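Local coordinates for uncharacterized conserved protein of COG5135 (Nostoc punctiforme, PDB 2I51), which binds flavin mononucleotide and is probably an oxidoreductase related to pyridoxamine 5'-phosphate oxidase, its substrate unknown, at residues N18-Y23 against F81-E86; A112-L117 against I149-N154; F125-P130 against F141-P146. All blocks are in the same frame, centred on the assembly; numbering follows the deposited sequence.

In the fold
Contact 1 is the most buried of the three: it joins the exit of helix 8-17 to the hairpin between strands 74-81 and 86-97, and a buried asparagine amide does the work. Contacts 2 and 3 lie at the surface, their centres about 14 Å apart. Both use the long loop that leads into strand 155-169, and contact 3 is nested inside the chain segment that contact 2 closes. They also touch, W114 and V152 packing on P146. Indole faces and prolines dominate there: contact 2 adds a straight amide bond, contact 3 a pair of aromatic rings. Contacts 1 and 3 reach the second subunit; contact 2 stays within one chain.

Contact 1: residues N18-Y23 against F81-E86. With EDO (1,2-ethanediol), chain D.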
loop_
_atom_site.group_PDB
_atom_site.type_symbol
_atom_site.label_atom_id
_atom_site.label_comp_id
_atom_site.label_asym_id
_atom_site.label_seq_id
_atom_site.Cartn_x
_atom_site.Cartn_y
_atom_site.Cartn_z
ATOM N N ASN A 18 4.428 -16.883 -8.473
ATOM C CA ASN A 18 5.296 -16.072 -7.611
ATOM C C ASN A 18 5.808 -16.812 -6.378
ATOM O O ASN A 18 6.371 -16.193 -5.475
ATOM C CB ASN A 18 4.614 -14.752 -7.213
ATOM C CG ASN A 18 4.490 -13.802 -8.359
ATOM O OD1 ASN A 18 5.295 -12.870 -8.471
ATOM N ND2 ASN A 18 3.520 -13.996 -9.225
ATOM N N ARG A 19 5.638 -18.131 -6.332
ATOM C CA ARG A 19 5.924 -18.920 -5.144
ATOM C C ARG A 19 7.422 -18.907 -4.771
ATOM O O ARG A 19 7.707 -19.219 -3.601
ATOM C CB ARG A 19 5.414 -20.341 -5.328
ATOM C CG ARG A 19 6.128 -21.157 -6.307
ATOM C CD ARG A 19 5.393 -22.500 -6.527
ATOM N NE ARG A 19 6.103 -23.369 -7.433
ATOM C CZ ARG A 19 6.193 -23.236 -8.743
ATOM N NH1 ARG A 19 5.582 -22.270 -9.417
ATOM N NH2 ARG A 19 6.896 -24.134 -9.431
ATOM N N SER A 20 8.307 -18.549 -5.698
ATOM C CA SER A 20 9.772 -18.508 -5.413
ATOM C C SER A 20 10.093 -17.281 -4.551
ATOM O O SER A 20 11.211 -17.185 -4.023
ATOM C CB SER A 20 10.589 -18.456 -6.685
ATOM O OG SER A 20 10.343 -17.321 -7.467
ATOM N N LEU A 21 9.165 -16.323 -4.471
ATOM C CA LEU A 21 9.386 -15.080 -3.703
ATOM C C LEU A 21 8.565 -15.094 -2.443
ATOM O O LEU A 21 7.321 -14.996 -2.499
ATOM C CB LEU A 21 9.036 -13.884 -4.537
ATOM C CG LEU A 21 9.632 -13.778 -5.934
ATOM C CD1 LEU A 21 9.035 -12.550 -6.640
ATOM C CD2 LEU A 21 11.169 -13.714 -5.911
ATOM N N VAL A 22 9.216 -15.194 -1.282
ATOM C CA VAL A 22 8.480 -15.220 -0.014
ATOM C C VAL A 22 7.551 -14.004 0.117
ATOM O O VAL A 22 6.411 -14.071 0.619
ATOM C CB VAL A 22 9.426 -15.262 1.213
ATOM C CG1 VAL A 22 8.631 -15.108 2.545
ATOM C CG2 VAL A 22 10.231 -16.555 1.208
ATOM N N TYR A 23 8.067 -12.876 -0.358
ATOM C CA TYR A 23 7.402 -11.610 -0.240
ATOM C C TYR A 23 6.242 -11.348 -1.212
ATOM O O TYR A 23 5.581 -10.311 -1.185
ATOM C CB TYR A 23 8.429 -10.471 -0.336
ATOM C CG TYR A 23 9.423 -10.566 -1.473
ATOM C CD1 TYR A 23 9.131 -10.011 -2.693
ATOM C CD2 TYR A 23 10.669 -11.153 -1.293
ATOM C CE1 TYR A 23 10.027 -10.052 -3.702
ATOM C CE2 TYR A 23 11.608 -11.133 -2.279
ATOM C CZ TYR A 23 11.293 -10.607 -3.492
ATOM O OH TYR A 23 12.257 -10.620 -4.504
ATOM N N PHE A 81 2.520 -8.460 -7.531
ATOM C CA PHE A 81 3.211 -9.734 -7.738
ATOM C C PHE A 81 4.387 -9.498 -8.658
ATOM O O PHE A 81 4.228 -9.292 -9.838
ATOM C CB PHE A 81 2.240 -10.734 -8.360
ATOM C CG PHE A 81 1.238 -11.273 -7.390
ATOM C CD1 PHE A 81 1.515 -12.368 -6.625
ATOM C CD2 PHE A 81 0.011 -10.646 -7.219
ATOM C CE1 PHE A 81 0.557 -12.891 -5.715
ATOM C CE2 PHE A 81 -0.921 -11.110 -6.315
ATOM C CZ PHE A 81 -0.676 -12.251 -5.583
ATOM N N PRO A 82 5.611 -9.486 -8.091
ATOM C CA PRO A 82 6.733 -9.018 -8.872
ATOM C C PRO A 82 7.229 -9.875 -10.006
ATOM O O PRO A 82 7.755 -9.340 -10.980
ATOM C CB PRO A 82 7.834 -8.794 -7.819
ATOM C CG PRO A 82 7.212 -8.741 -6.584
ATOM C CD PRO A 82 5.963 -9.660 -6.676
ATOM N N ASN A 83 7.020 -11.188 -9.940
ATOM C CA ASN A 83 7.527 -12.065 -10.993
ATOM C C ASN A 83 6.639 -12.016 -12.237
ATOM O O ASN A 83 7.070 -12.231 -13.340
ATOM C CB ASN A 83 7.517 -13.515 -10.529
ATOM C CG ASN A 83 8.835 -14.005 -10.069
ATOM O OD1 ASN A 83 9.825 -13.285 -10.080
ATOM N ND2 ASN A 83 8.855 -15.277 -9.647
ATOM N N THR A 84 5.351 -11.795 -12.035
ATOM C CA THR A 84 4.407 -11.735 -13.124
ATOM C C THR A 84 3.933 -10.331 -13.469
ATOM O O THR A 84 3.203 -10.174 -14.440
ATOM C CB THR A 84 3.194 -12.613 -12.809
ATOM O OG1 THR A 84 2.672 -12.254 -11.538
ATOM C CG2 THR A 84 3.608 -14.125 -12.782
ATOM N N ARG A 85 4.388 -9.322 -12.718
ATOM C CA ARG A 85 4.082 -7.907 -13.039
ATOM C C ARG A 85 2.561 -7.674 -13.118
ATOM O O ARG A 85 2.036 -7.101 -14.072
ATOM C CB ARG A 85 4.804 -7.460 -14.311
ATOM C CG ARG A 85 6.312 -7.609 -14.229
ATOM C CD ARG A 85 7.012 -7.056 -15.509
ATOM N NE ARG A 85 6.808 -5.621 -15.672
ATOM C CZ ARG A 85 6.411 -4.987 -16.779
ATOM N NH1 ARG A 85 6.179 -5.604 -17.958
ATOM N NH2 ARG A 85 6.260 -3.680 -16.712
ATOM N N GLU A 86 1.852 -8.132 -12.077
ATOM C CA GLU A 86 0.410 -7.932 -11.981
ATOM C C GLU A 86 0.004 -7.379 -10.636
ATOM O O GLU A 86 0.692 -7.632 -9.638
ATOM C CB GLU A 86 -0.334 -9.217 -12.310
ATOM C CG GLU A 86 -0.135 -10.298 -11.364
ATOM C CD GLU A 86 -0.682 -11.644 -11.897
ATOM O OE1 GLU A 86 -1.875 -11.722 -12.255
ATOM O OE2 GLU A 86 0.088 -12.627 -11.878
HETATM C C1 EDO D . 7.721 -15.390 -14.255
HETATM O O1 EDO D . 6.633 -14.957 -15.079
HETATM C C2 EDO D . 7.379 -16.706 -13.581
HETATM O O2 EDO D . 6.286 -17.294 -14.277
#
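With chi1 at -70° N18 CG stands anti to its own carbonyl carbon, and chi2 of -100° turns the amide so that both ends meet the hairpin between strands 74-81 and 86-97. That hairpin closes with a G1 beta bulge, R85 and E86 both facing F81. N18 is where the chain leaves helix 8-17, and a type I turn runs from it to L21. The amide is held at both ends: N18 OD1 accepts a hydrogen bond from N83 N at 2.8 Å in the carbonyl plane, and ND2 gives an almost straight bond (164°) to T84 OG1 at 3.0 Å. ND2 also donates to A14 O of the helix, so this buried group can hardly rotate. Its aliphatic root lies against the ring of F81, N18 CB meeting the edge.

Beside this lies an apolar patch, L21 CD1 at 4.1 Å from P82 CB, with the edge of the Y23 ring also at P82. Y23 OH bonds to Y23 OH of the second subunit, which puts this patch at the dimer interface. T84 OG1 in turn donates to E86 OE2 at 2.6 Å, on the anti lone pair of a carboxylate that is also salt-bridged to R17.

Contact 2: residues A112-L117 against I149-N154; sequences AMWQEL and IEPVPN. With EDO (1,2-ethanediol), chain E.
W114 carries this contact, and its chi1 of 178° sets CG anti to the backbone N, sending the indole from helix 107-116 over to the loop before strand 155-169. At the root, W114 CB lies 4.0 Å from P151 CB, and CG is close to both CA and CB of that proline. Next, CD1 meets the peptide joining E150 to P151, with I149 C at the ring edge. W114 NE1 comes to 3.3 Å from E150 O, but the angle is poor; its hydrogen bond goes to D147 O. The middle of the ring system lies under P151: CA sits 3.5 Å from the centroid of the five-membered ring and only 5° off its normal, a CH-pi contact, with CE2 also close to that carbon. Farther out, W114 CZ2 is 4.0 Å from V152 N, a buried amide over the same face that has no partner in the model. At the tip, W114 CH2 packs on V152 CG2 at 3.8 Å, and F155 meets the indole edge-to-face.

Replacing W114 by an alanine would remove the whole indole and would probably loosen P151 and V152 from the helix while costing D147 O its donor.

The next residue, Q115, is extended beyond CG, and its NE2 donates to I149 O at 2.9 Å, nearly straight (176°), on a lone pair in the carbonyl plane. An ethanediol molecule bridges Q115 OE1 and E116 OE2. Two directional bonds, from Q115 NE2 and W114 NE1, thus pin the loop to the helix, and the broad indole face supplies the rest.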
loop_
_atom_site.group_PDB
_atom_site.type_symbol
_atom_site.label_atom_id
_atom_site.label_comp_id
_atom_site.label_asym_id
_atom_site.label_seq_id
_atom_site.Cartn_x
_atom_site.Cartn_y
_atom_site.Cartn_z
ATOM N N ALA A 112 -8.316 -21.332 15.085
ATOM C CA ALA A 112 -7.609 -22.067 14.070
ATOM C C ALA A 112 -6.430 -21.277 13.546
ATOM O O ALA A 112 -5.353 -21.826 13.353
ATOM C CB ALA A 112 -8.575 -22.447 12.903
HETATM N N MSE A 113 -6.642 -19.994 13.249
HETATM C CA MSE A 113 -5.539 -19.185 12.751
HETATM C C MSE A 113 -4.380 -19.152 13.746
HETATM O O MSE A 113 -3.204 -19.310 13.389
HETATM C CB MSE A 113 -6.028 -17.797 12.426
HETATM C CG MSE A 113 -5.005 -16.775 11.956
HETATM SE SE MSE A 113 -4.617 -16.901 10.051
HETATM C CE MSE A 113 -3.246 -18.077 10.242
ATOM N N TRP A 114 -4.700 -18.873 15.005
ATOM C CA TRP A 114 -3.689 -18.857 16.069
ATOM C C TRP A 114 -2.870 -20.130 16.069
ATOM O O TRP A 114 -1.643 -20.119 16.178
ATOM C CB TRP A 114 -4.402 -18.711 17.443
ATOM C CG TRP A 114 -3.467 -18.729 18.599
ATOM C CD1 TRP A 114 -3.298 -19.759 19.492
ATOM C CD2 TRP A 114 -2.604 -17.684 19.025
ATOM N NE1 TRP A 114 -2.404 -19.397 20.458
ATOM C CE2 TRP A 114 -1.952 -18.129 20.199
ATOM C CE3 TRP A 114 -2.303 -16.424 18.532
ATOM C CZ2 TRP A 114 -1.057 -17.352 20.881
ATOM C CZ3 TRP A 114 -1.396 -15.643 19.240
ATOM C CH2 TRP A 114 -0.783 -16.125 20.388
ATOM N N GLN A 115 -3.564 -21.261 16.015
ATOM C CA GLN A 115 -2.926 -22.561 16.083
ATOM C C GLN A 115 -2.038 -22.867 14.860
ATOM O O GLN A 115 -1.051 -23.617 14.997
ATOM C CB GLN A 115 -3.980 -23.631 16.254
ATOM C CG GLN A 115 -4.623 -23.545 17.640
ATOM C CD GLN A 115 -5.634 -24.630 17.861
ATOM O OE1 GLN A 115 -5.845 -25.462 16.967
ATOM N NE2 GLN A 115 -6.326 -24.612 18.998
ATOM N N GLU A 116 -2.391 -22.303 13.713
ATOM C CA GLU A 116 -1.665 -22.518 12.479
ATOM C C GLU A 116 -0.396 -21.706 12.377
ATOM O O GLU A 116 0.479 -21.969 11.511
ATOM C CB GLU A 116 -2.618 -22.190 11.296
ATOM C CG GLU A 116 -3.696 -23.218 11.150
ATOM C CD GLU A 116 -4.943 -22.836 10.337
ATOM O OE1 GLU A 116 -4.959 -21.747 9.736
ATOM O OE2 GLU A 116 -5.906 -23.666 10.301
ATOM N N LEU A 117 -0.271 -20.674 13.184
ATOM C CA LEU A 117 0.916 -19.863 13.184
ATOM C C LEU A 117 2.174 -20.607 13.613
ATOM O O LEU A 117 2.123 -21.614 14.311
ATOM C CB LEU A 117 0.745 -18.665 14.102
ATOM C CG LEU A 117 -0.388 -17.695 13.751
ATOM C CD1 LEU A 117 -0.395 -16.593 14.801
ATOM C CD2 LEU A 117 -0.235 -17.093 12.358
ATOM N N ILE A 149 -2.290 -23.291 21.763
ATOM C CA ILE A 149 -3.653 -23.769 21.522
ATOM C C ILE A 149 -4.677 -22.623 21.654
ATOM O O ILE A 149 -5.682 -22.547 20.935
ATOM C CB ILE A 149 -4.016 -24.911 22.509
ATOM C CG1 ILE A 149 -3.018 -26.048 22.373
ATOM C CG2 ILE A 149 -5.458 -25.398 22.358
ATOM C CD1 ILE A 149 -2.913 -26.605 21.013
ATOM N N GLU A 150 -4.454 -21.732 22.633
ATOM C CA GLU A 150 -5.443 -20.754 23.074
ATOM C C GLU A 150 -4.950 -19.349 22.815
ATOM O O GLU A 150 -3.942 -18.950 23.386
ATOM C CB GLU A 150 -5.678 -20.951 24.578
ATOM C CG GLU A 150 -6.074 -22.386 24.919
ATOM C CD GLU A 150 -6.835 -22.606 26.188
ATOM O OE1 GLU A 150 -7.198 -21.647 26.907
ATOM O OE2 GLU A 150 -7.144 -23.781 26.508
ATOM N N PRO A 151 -5.604 -18.570 21.964
ATOM C CA PRO A 151 -5.103 -17.253 21.595
ATOM C C PRO A 151 -5.043 -16.274 22.735
ATOM O O PRO A 151 -5.899 -16.280 23.603
ATOM C CB PRO A 151 -6.068 -16.778 20.498
ATOM C CG PRO A 151 -7.269 -17.615 20.634
ATOM C CD PRO A 151 -6.839 -18.932 21.222
ATOM N N VAL A 152 -4.041 -15.381 22.688
ATOM C CA VAL A 152 -3.914 -14.331 23.692
ATOM C C VAL A 152 -4.902 -13.203 23.381
ATOM O O VAL A 152 -5.344 -13.063 22.248
ATOM C CB VAL A 152 -2.450 -13.829 23.754
ATOM C CG1 VAL A 152 -1.498 -14.953 24.190
ATOM C CG2 VAL A 152 -2.043 -13.227 22.425
ATOM N N PRO A 153 -5.261 -12.414 24.393
ATOM C CA PRO A 153 -6.341 -11.455 24.209
ATOM C C PRO A 153 -6.078 -10.385 23.195
ATOM O O PRO A 153 -7.022 -9.892 22.601
ATOM C CB PRO A 153 -6.494 -10.819 25.579
ATOM C CG PRO A 153 -5.887 -11.754 26.526
ATOM C CD PRO A 153 -4.835 -12.502 25.796
ATOM N N ASN A 154 -4.815 -10.076 22.911
ATOM C CA ASN A 154 -4.495 -9.063 21.930
ATOM C C ASN A 154 -4.308 -9.624 20.514
ATOM O O ASN A 154 -3.980 -8.881 19.604
ATOM C CB ASN A 154 -3.274 -8.267 22.326
ATOM C CG ASN A 154 -2.045 -9.116 22.581
ATOM O OD1 ASN A 154 -2.090 -10.056 23.390
ATOM N ND2 ASN A 154 -0.931 -8.757 21.975
HETATM C C1 EDO E . -5.599 -25.177 12.953
HETATM O O1 EDO E . -5.644 -25.890 11.710
HETATM C C2 EDO E . -6.168 -26.045 14.057
HETATM O O2 EDO E . -5.062 -26.630 14.741
#

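Contact 3: residues F125-P130 against F141-P146. With EDO (1,2-ethanediol), chain U.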
loop_
_atom_site.group_PDB
_atom_site.type_symbol
_atom_site.label_atom_id
_atom_site.label_comp_id
_atom_site.label_asym_id
_atom_site.label_seq_id
_atom_site.Cartn_x
_atom_site.Cartn_y
_atom_site.Cartn_z
ATOM N N PHE A 125 3.087 -11.445 19.738
ATOM C CA PHE A 125 1.966 -10.875 20.468
ATOM C C PHE A 125 2.318 -10.632 21.946
ATOM O O PHE A 125 1.591 -9.911 22.627
ATOM C CB PHE A 125 0.722 -11.758 20.279
ATOM C CG PHE A 125 0.197 -11.682 18.865
ATOM C CD1 PHE A 125 -0.681 -10.676 18.492
ATOM C CD2 PHE A 125 0.711 -12.513 17.878
ATOM C CE1 PHE A 125 -1.082 -10.536 17.213
ATOM C CE2 PHE A 125 0.325 -12.366 16.568
ATOM C CZ PHE A 125 -0.591 -11.357 16.224
ATOM N N GLY A 126 3.469 -11.155 22.402
ATOM C CA GLY A 126 3.963 -10.878 23.738
ATOM C C GLY A 126 4.964 -9.751 23.830
ATOM O O GLY A 126 5.488 -9.457 24.915
ATOM N N TRP A 127 5.222 -9.093 22.717
ATOM C CA TRP A 127 6.149 -7.951 22.681
ATOM C C TRP A 127 5.548 -6.704 23.337
ATOM O O TRP A 127 4.345 -6.615 23.557
ATOM C CB TRP A 127 6.528 -7.634 21.233
ATOM C CG TRP A 127 7.470 -8.606 20.595
ATOM C CD1 TRP A 127 8.004 -9.736 21.142
ATOM C CD2 TRP A 127 7.988 -8.517 19.274
ATOM N NE1 TRP A 127 8.808 -10.363 20.223
ATOM C CE2 TRP A 127 8.818 -9.627 19.064
ATOM C CE3 TRP A 127 7.811 -7.594 18.235
ATOM C CZ2 TRP A 127 9.492 -9.840 17.886
ATOM C CZ3 TRP A 127 8.451 -7.825 17.050
ATOM C CH2 TRP A 127 9.308 -8.923 16.890
ATOM N N PRO A 128 6.403 -5.755 23.742
ATOM C CA PRO A 128 5.861 -4.561 24.364
ATOM C C PRO A 128 4.986 -3.730 23.455
ATOM O O PRO A 128 4.987 -3.937 22.251
ATOM C CB PRO A 128 7.108 -3.780 24.810
ATOM C CG PRO A 128 8.238 -4.391 24.149
ATOM C CD PRO A 128 7.867 -5.787 23.717
ATOM N N TYR A 129 4.229 -2.828 24.073
ATOM C CA TYR A 129 3.149 -2.085 23.441
ATOM C C TYR A 129 3.617 -1.352 22.170
ATOM O O TYR A 129 4.467 -0.486 22.230
ATOM C CB TYR A 129 2.562 -1.076 24.416
ATOM C CG TYR A 129 1.129 -0.726 24.140
ATOM C CD1 TYR A 129 0.781 0.051 23.050
ATOM C CD2 TYR A 129 0.119 -1.162 24.970
ATOM C CE1 TYR A 129 -0.542 0.380 22.792
ATOM C CE2 TYR A 129 -1.215 -0.836 24.713
ATOM C CZ TYR A 129 -1.522 -0.076 23.621
ATOM O OH TYR A 129 -2.826 0.261 23.337
ATOM N N PRO A 130 3.067 -1.728 21.014
ATOM C CA PRO A 130 3.536 -1.148 19.770
ATOM C C PRO A 130 3.382 0.358 19.739
ATOM O O PRO A 130 2.363 0.899 20.198
ATOM C CB PRO A 130 2.634 -1.788 18.714
ATOM C CG PRO A 130 1.452 -2.221 19.423
ATOM C CD PRO A 130 1.959 -2.663 20.787
ATOM N N PHE A 141 11.709 -8.599 24.344
ATOM C CA PHE A 141 11.372 -9.138 23.030
ATOM C C PHE A 141 11.588 -10.638 22.911
ATOM O O PHE A 141 11.375 -11.207 21.835
ATOM C CB PHE A 141 12.149 -8.364 21.956
ATOM C CG PHE A 141 11.688 -6.955 21.844
ATOM C CD1 PHE A 141 10.619 -6.641 21.020
ATOM C CD2 PHE A 141 12.270 -5.938 22.596
ATOM C CE1 PHE A 141 10.130 -5.361 20.938
ATOM C CE2 PHE A 141 11.781 -4.665 22.528
ATOM C CZ PHE A 141 10.712 -4.368 21.663
ATOM N N GLU A 142 11.922 -11.264 24.043
ATOM C CA GLU A 142 12.187 -12.701 24.144
ATOM C C GLU A 142 11.313 -13.340 25.204
ATOM O O GLU A 142 11.801 -14.053 26.050
ATOM C CB GLU A 142 13.667 -12.924 24.523
ATOM C CG GLU A 142 14.636 -12.331 23.504
ATOM C CD GLU A 142 16.099 -12.407 23.914
ATOM O OE1 GLU A 142 16.404 -12.656 25.101
ATOM O OE2 GLU A 142 16.954 -12.160 23.029
ATOM N N PRO A 143 9.983 -13.086 25.141
ATOM C CA PRO A 143 9.124 -13.733 26.137
ATOM C C PRO A 143 9.025 -15.237 25.911
ATOM O O PRO A 143 9.318 -15.707 24.823
ATOM C CB PRO A 143 7.768 -13.068 25.885
ATOM C CG PRO A 143 7.772 -12.753 24.486
ATOM C CD PRO A 143 9.203 -12.280 24.188
ATOM N N SER A 144 8.599 -15.992 26.911
ATOM C CA SER A 144 8.310 -17.423 26.724
ATOM C C SER A 144 7.149 -17.533 25.759
ATOM O O SER A 144 6.278 -16.673 25.722
ATOM C CB SER A 144 7.877 -18.010 28.044
ATOM O OG SER A 144 7.978 -19.416 28.063
ATOM N N PRO A 145 7.117 -18.609 24.956
ATOM C CA PRO A 145 6.040 -18.722 23.976
ATOM C C PRO A 145 4.709 -18.753 24.659
ATOM O O PRO A 145 4.572 -19.363 25.701
ATOM C CB PRO A 145 6.254 -20.142 23.401
ATOM C CG PRO A 145 7.032 -20.866 24.448
ATOM C CD PRO A 145 7.976 -19.808 24.936
ATOM N N PRO A 146 3.698 -18.118 24.057
ATOM C CA PRO A 146 2.379 -18.270 24.621
ATOM C C PRO A 146 1.789 -19.669 24.390
ATOM O O PRO A 146 2.318 -20.479 23.608
ATOM C CB PRO A 146 1.576 -17.195 23.906
ATOM C CG PRO A 146 2.184 -17.105 22.637
ATOM C CD PRO A 146 3.677 -17.263 22.880
HETATM C C1 EDO U . 2.000 2.007 16.419
HETATM O O1 EDO U . 0.965 2.289 17.385
HETATM C C2 EDO U . 1.633 0.632 15.935
HETATM O O2 EDO U . 0.260 0.812 15.792
#
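The carbonyl oxygen of W127 has one firm grip, a hydrogen bond from R62 NH1; F125 O likewise takes one, from N154 ND2. Between the two segments themselves the hold is made mostly by rings. W127 has CG anti to its carbonyl carbon (chi1 -74°), and F141 takes the same first rotamer, so that the phenyl ring comes in over the indole. The edge of F141 points at the face of W127 in a T-shaped pair, centroids 5.1 Å apart for the five-membered ring and planes at 70°. F141 CD1 makes the touch, 3.7 Å from W127 CD2. Farther along, F141 O approaches the nitrogen side of the indole, 3.1 Å from W127 NE1.

Both segments belong to the loop between helix 119-123 and strand 155-169 of what is, by family, an FMN-binding split barrel, and from P143 to P146 the backbone keeps polyproline-II-like torsions. P128, next to the tryptophan, lays its ring across a face of F141: CD stands 3.9 Å from the centroid, 21° off the normal, as a CH-pi contact, and P128 CG presses on F141 CZ at 3.5 Å. The phenyl ring thus gives its edge to one neighbour and a face to the next, and R134 adds a cation-pi contact. P174 of the second subunit packs on both W127 and F141, so the ring cluster lies at the dimer interface. At the indole edge, P143 CD is 4.1 Å from W127 CD1. Since G126 carries no side chain, the same proline can lie against its backbone, with P143 CG 4.0 Å from G126 O.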